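Local coordinates for protein (S)-2-haloacid dehalogenase IVA (Burkholderia cepacia, PDB 2NO4) that hydrolyses short-chain (S)-2-haloalkanoic acids to the corresponding (R)-2-hydroxyalkanoic acids, inverting the configuration and releasing halide, at residues V32-D37 against M98-E103; L73-L78 against G92-L97. All coordinates share one frame; numbering follows the deposited sequence.

Overall arrangement
After the first strand of the parallel sheet, 16-19, the chain leaves the Rossmann-like core and runs through a long helical excursion before it returns to the sheet at strand 123-128. Both contacts lie in the part of that excursion that forms the helical cap of this HAD-superfamily enzyme. V32-D37 comes first and waits some sixty residues for M98-E103; contact 1 closes this large, largely helical loop, with no strand in it. Within it, L73-L78 meets G92-L97 across a short connection, so contact 2 closes a smaller loop lying within the larger one. Helix 90-102 serves both, and the contact centres lie about 9 Å apart. N35 and R96, probably hydrogen-bonded, and M98 packing on L78 join the two.

Contact 1. Residues V32-D37 against M98-E103; sequences VMRNAD and MSAYKE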
loop_
_atom_site.group_PDB
_atom_site.type_symbol
_atom_site.label_atom_id
_atom_site.label_comp_id
_atom_site.label_asym_id
_atom_site.label_seq_id
_atom_site.Cartn_x
_atom_site.Cartn_y
_atom_site.Cartn_z
ATOM N N VAL B 32 18.421 -2.246 -7.576
ATOM C CA VAL B 32 18.513 -1.351 -8.771
ATOM C C VAL B 32 19.832 -0.566 -8.814
ATOM O O VAL B 32 20.388 -0.448 -9.884
ATOM C CB VAL B 32 17.225 -0.424 -9.020
ATOM C CG1 VAL B 32 17.333 0.358 -10.333
ATOM C CG2 VAL B 32 15.933 -1.281 -9.095
ATOM N N MET B 33 20.330 -0.058 -7.684
ATOM C CA MET B 33 21.516 0.809 -7.673
ATOM C C MET B 33 22.717 0.133 -8.325
ATOM O O MET B 33 23.428 0.746 -9.119
ATOM C CB MET B 33 21.839 1.217 -6.238
ATOM C CG MET B 33 22.367 2.647 -6.031
ATOM S SD MET B 33 22.307 3.091 -4.255
ATOM C CE MET B 33 20.649 3.782 -4.112
ATOM N N ARG B 34 22.913 -1.140 -8.027
ATOM C CA ARG B 34 23.998 -1.906 -8.606
ATOM C C ARG B 34 23.843 -2.195 -10.107
ATOM O O ARG B 34 24.797 -2.590 -10.751
ATOM C CB ARG B 34 24.210 -3.185 -7.792
ATOM C CG ARG B 34 24.612 -2.841 -6.326
ATOM C CD ARG B 34 25.354 -3.967 -5.581
ATOM N NE ARG B 34 24.474 -5.032 -5.082
ATOM C CZ ARG B 34 24.240 -6.189 -5.706
ATOM N NH1 ARG B 34 24.812 -6.445 -6.884
ATOM N NH2 ARG B 34 23.419 -7.095 -5.154
ATOM N N ASN B 35 22.646 -1.983 -10.653
ATOM C CA ASN B 35 22.341 -2.278 -12.048
ATOM C C ASN B 35 21.762 -1.045 -12.740
ATOM O O ASN B 35 21.059 -1.155 -13.732
ATOM C CB ASN B 35 21.322 -3.415 -12.129
ATOM C CG ASN B 35 21.873 -4.730 -11.617
ATOM O OD1 ASN B 35 22.530 -5.468 -12.361
ATOM N ND2 ASN B 35 21.598 -5.044 -10.336
ATOM N N ALA B 36 22.056 0.124 -12.176
ATOM C CA ALA B 36 21.476 1.377 -12.628
ATOM C C ALA B 36 21.850 1.685 -14.097
ATOM O O ALA B 36 20.999 2.114 -14.883
ATOM C CB ALA B 36 21.911 2.492 -11.698
ATOM N N ASP B 37 23.106 1.419 -14.477
ATOM C CA ASP B 37 23.583 1.630 -15.874
ATOM C C ASP B 37 22.798 0.797 -16.898
ATOM O O ASP B 37 22.485 1.261 -17.985
ATOM C CB ASP B 37 25.099 1.310 -16.012
ATOM C CG ASP B 37 26.003 2.261 -15.209
ATOM O OD1 ASP B 37 25.522 3.250 -14.606
ATOM O OD2 ASP B 37 27.232 2.020 -15.193
ATOM N N MET B 98 16.164 -9.509 -10.109
ATOM C CA MET B 98 15.765 -10.575 -9.165
ATOM C C MET B 98 16.970 -11.275 -8.506
ATOM O O MET B 98 16.934 -11.562 -7.306
ATOM C CB MET B 98 14.832 -11.590 -9.852
ATOM C CG MET B 98 13.448 -11.033 -10.254
ATOM S SD MET B 98 12.479 -10.278 -8.901
ATOM C CE MET B 98 11.970 -11.707 -7.919
ATOM N N SER B 99 18.045 -11.530 -9.271
ATOM C CA SER B 99 19.271 -12.101 -8.683
ATOM C C SER B 99 19.894 -11.159 -7.690
ATOM O O SER B 99 20.372 -11.591 -6.658
ATOM C CB SER B 99 20.335 -12.425 -9.736
ATOM O OG SER B 99 19.789 -13.332 -10.643
ATOM N N ALA B 100 19.879 -9.865 -8.002
ATOM C CA ALA B 100 20.410 -8.875 -7.088
ATOM C C ALA B 100 19.577 -8.801 -5.816
ATOM O O ALA B 100 20.111 -8.637 -4.731
ATOM C CB ALA B 100 20.512 -7.513 -7.785
ATOM N N TYR B 101 18.267 -8.968 -5.938
ATOM C CA TYR B 101 17.380 -8.909 -4.801
ATOM C C TYR B 101 17.610 -10.110 -3.890
ATOM O O TYR B 101 17.521 -10.019 -2.660
ATOM C CB TYR B 101 15.900 -8.871 -5.256
ATOM C CG TYR B 101 15.030 -8.171 -4.225
ATOM C CD1 TYR B 101 14.715 -6.809 -4.362
ATOM C CD2 TYR B 101 14.568 -8.849 -3.077
ATOM C CE1 TYR B 101 13.946 -6.156 -3.413
ATOM C CE2 TYR B 101 13.818 -8.192 -2.118
ATOM C CZ TYR B 101 13.515 -6.845 -2.305
ATOM O OH TYR B 101 12.767 -6.198 -1.381
ATOM N N LYS B 102 17.915 -11.247 -4.509
ATOM C CA LYS B 102 18.090 -12.493 -3.772
ATOM C C LYS B 102 19.281 -12.350 -2.848
ATOM O O LYS B 102 19.317 -12.968 -1.797
ATOM C CB LYS B 102 18.264 -13.680 -4.736
ATOM C CG LYS B 102 17.812 -14.977 -4.124
ATOM C CD LYS B 102 17.741 -16.120 -5.116
ATOM C CE LYS B 102 17.699 -17.408 -4.311
ATOM N NZ LYS B 102 17.644 -18.644 -5.143
ATOM N N GLU B 103 20.235 -11.503 -3.228
ATOM C CA GLU B 103 21.387 -11.194 -2.392
ATOM C C GLU B 103 21.596 -9.689 -2.124
ATOM O O GLU B 103 22.671 -9.118 -2.370
ATOM C CB GLU B 103 22.625 -11.876 -2.967
ATOM C CG GLU B 103 22.376 -13.413 -3.059
ATOM C CD GLU B 103 23.613 -14.260 -3.345
ATOM O OE1 GLU B 103 24.714 -13.699 -3.645
ATOM O OE2 GLU B 103 23.458 -15.507 -3.244
#
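The methyl group of A100, on helix 90-102, faces the turn that follows helix 30-33 and meets two side chains from it. N35 supplies the closer one: its ND2 lies 3.7 Å from A100 CB. N35 and A100 are both buried, and this is the close-packed half; the amide is also held at both ends, since ND2 donates back to the carbonyl of A31 and OD1 accepts from R96 NE one turn earlier on helix 90-102. A type I turn from M33 to A36, with N35 at the N-cap position of the next helix, sets R34 and N35 side by side toward A100.

R34 forms the looser, exposed half. Its chain bends at chi3 (-79°) and brings NH2 obliquely to the C-terminal end of the helix, 3.5 Å from E103 O and 3.7 Å from A100 O; NH2 is also 3.9 Å from A100 CB. Neither carbonyl approach is a hydrogen bond, but the guanidinium charge probably gains from them. The E103 side chain is about 9 Å from that of Y22, which binds the haloacid. The contact thus joins the turn between helices 30-33 and 36-39 to the end of helix 90-102, within the helical cap inserted after the first strand of the Rossmann-like HAD core.

Contact 2. Residues L73-L78 against G92-L97; sequences LTDEAL and GLKDRL
K94 NZ is gripped twice: it donates to D75 OD1 at 2.9 Å in a salt bridge, and it is also hydrogen-bonded to T79 OG1, one helical turn beyond D75. T79 OG1 in turn is bonded to the D75 carbonyl, so a small polar network fixes the lysine end on helix 70-84. The setting is a pair of roughly antiparallel helices in the helical cap of the HAD fold, joined by a short connection; the axes of the two segments approach to 10.9 Å at an angle of 143°. The lysine spans that gap fully extended, while D75 swings its carboxylate across to meet it, CG anti to the backbone N (chi1 -170°). NZ reaches OD1 on the syn side but 30° out of the carboxylate plane, and the two side chains cross at about a right angle.

Beside this partly exposed bridge lies the apolar half. L78 points at helix 90-102 where the backbones come nearest, its CA 7.1 Å from that of K94. Its CD2 sits against the aliphatic root of the lysine, 3.9 Å from K94 CG, and the leucine also crosses L97 nearly at right angles. Farther into the cap, W50 of helix 43-63 and M98 also pack on L78, whereas N35 touches L97, tying the pair into the buried interior. L78 uses both methyls on the other leucine, CD2 lying 3.7 Å from L97 CB and CD1 3.7 Å from L97 CD1.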
loop_
_atom_site.group_PDB
_atom_site.type_symbol
_atom_site.label_atom_id
_atom_site.label_comp_id
_atom_site.label_asym_id
_atom_site.label_seq_id
_atom_site.Cartn_x
_atom_site.Cartn_y
_atom_site.Cartn_z
ATOM N N LEU B 73 5.479 -11.981 -5.137
ATOM C CA LEU B 73 5.065 -10.580 -5.177
ATOM C C LEU B 73 6.167 -9.625 -5.661
ATOM O O LEU B 73 5.872 -8.634 -6.353
ATOM C CB LEU B 73 4.604 -10.104 -3.788
ATOM C CG LEU B 73 3.488 -10.937 -3.142
ATOM C CD1 LEU B 73 2.902 -10.213 -1.933
ATOM C CD2 LEU B 73 2.412 -11.459 -4.131
ATOM N N THR B 74 7.406 -9.904 -5.251
ATOM C CA THR B 74 8.589 -9.153 -5.667
ATOM C C THR B 74 8.736 -9.235 -7.198
ATOM O O THR B 74 8.960 -8.235 -7.862
ATOM C CB THR B 74 9.864 -9.638 -4.918
ATOM O OG1 THR B 74 9.627 -9.519 -3.505
ATOM C CG2 THR B 74 11.116 -8.794 -5.311
ATOM N N ASP B 75 8.589 -10.446 -7.733
ATOM C CA ASP B 75 8.633 -10.732 -9.162
ATOM C C ASP B 75 7.512 -9.981 -9.923
ATOM O O ASP B 75 7.775 -9.271 -10.904
ATOM C CB ASP B 75 8.553 -12.273 -9.342
ATOM C CG ASP B 75 8.833 -12.724 -10.769
ATOM O OD1 ASP B 75 7.958 -12.574 -11.636
ATOM O OD2 ASP B 75 9.944 -13.228 -11.019
ATOM N N GLU B 76 6.273 -10.121 -9.458
ATOM C CA GLU B 76 5.123 -9.458 -10.068
ATOM C C GLU B 76 5.275 -7.918 -10.064
ATOM O O GLU B 76 4.973 -7.266 -11.049
ATOM C CB GLU B 76 3.831 -9.867 -9.355
ATOM C CG GLU B 76 3.489 -11.349 -9.606
ATOM C CD GLU B 76 2.354 -11.863 -8.724
ATOM O OE1 GLU B 76 1.979 -11.187 -7.734
ATOM O OE2 GLU B 76 1.864 -12.994 -9.010
ATOM N N ALA B 77 5.738 -7.381 -8.938
ATOM C CA ALA B 77 5.989 -5.934 -8.787
ATOM C C ALA B 77 7.081 -5.440 -9.736
ATOM O O ALA B 77 6.967 -4.351 -10.310
ATOM C CB ALA B 77 6.324 -5.587 -7.286
ATOM N N LEU B 78 8.137 -6.241 -9.919
ATOM C CA LEU B 78 9.214 -5.843 -10.805
ATOM C C LEU B 78 8.739 -5.870 -12.252
ATOM O O LEU B 78 9.041 -4.967 -13.011
ATOM C CB LEU B 78 10.431 -6.746 -10.680
ATOM C CG LEU B 78 11.633 -6.476 -11.619
ATOM C CD1 LEU B 78 12.180 -5.055 -11.466
ATOM C CD2 LEU B 78 12.735 -7.537 -11.395
ATOM N N GLY B 92 16.077 -9.868 -19.699
ATOM C CA GLY B 92 17.444 -9.834 -19.147
ATOM C C GLY B 92 17.563 -9.018 -17.857
ATOM O O GLY B 92 18.183 -9.438 -16.871
ATOM N N LEU B 93 16.936 -7.848 -17.880
ATOM C CA LEU B 93 16.852 -6.958 -16.734
ATOM C C LEU B 93 16.145 -7.607 -15.541
ATOM O O LEU B 93 16.652 -7.543 -14.409
ATOM C CB LEU B 93 16.125 -5.674 -17.180
ATOM C CG LEU B 93 16.700 -4.291 -16.985
ATOM C CD1 LEU B 93 18.246 -4.208 -16.972
ATOM C CD2 LEU B 93 16.045 -3.337 -18.015
ATOM N N LYS B 94 15.006 -8.262 -15.794
ATOM C CA LYS B 94 14.274 -8.979 -14.738
ATOM C C LYS B 94 15.150 -10.018 -14.020
ATOM O O LYS B 94 15.209 -10.035 -12.781
ATOM C CB LYS B 94 13.004 -9.626 -15.280
ATOM C CG LYS B 94 12.091 -10.175 -14.213
ATOM C CD LYS B 94 10.786 -10.638 -14.833
ATOM C CE LYS B 94 10.061 -11.516 -13.850
ATOM N NZ LYS B 94 8.709 -11.931 -14.339
ATOM N N ASP B 95 15.821 -10.866 -14.795
ATOM C CA ASP B 95 16.739 -11.869 -14.243
ATOM C C ASP B 95 17.819 -11.227 -13.388
ATOM O O ASP B 95 18.065 -11.666 -12.273
ATOM C CB ASP B 95 17.391 -12.692 -15.373
ATOM C CG ASP B 95 16.381 -13.561 -16.153
ATOM O OD1 ASP B 95 15.260 -13.840 -15.650
ATOM O OD2 ASP B 95 16.713 -13.980 -17.299
ATOM N N ARG B 96 18.479 -10.199 -13.924
ATOM C CA ARG B 96 19.525 -9.452 -13.209
ATOM C C ARG B 96 19.034 -8.822 -11.910
ATOM O O ARG B 96 19.695 -8.891 -10.860
ATOM C CB ARG B 96 20.095 -8.343 -14.092
ATOM C CG ARG B 96 21.160 -8.822 -15.078
ATOM C CD ARG B 96 21.779 -7.629 -15.835
ATOM N NE ARG B 96 22.795 -6.973 -15.003
ATOM C CZ ARG B 96 24.108 -7.147 -15.161
ATOM N NH1 ARG B 96 24.567 -7.921 -16.146
ATOM N NH2 ARG B 96 24.967 -6.533 -14.346
ATOM N N LEU B 97 17.868 -8.198 -11.981
ATOM C CA LEU B 97 17.324 -7.465 -10.808
ATOM C C LEU B 97 16.805 -8.413 -9.705
ATOM O O LEU B 97 17.029 -8.176 -8.516
ATOM C CB LEU B 97 16.288 -6.438 -11.265
ATOM C CG LEU B 97 16.841 -5.195 -12.007
ATOM C CD1 LEU B 97 15.702 -4.264 -12.426
ATOM C CD2 LEU B 97 17.812 -4.441 -11.139
#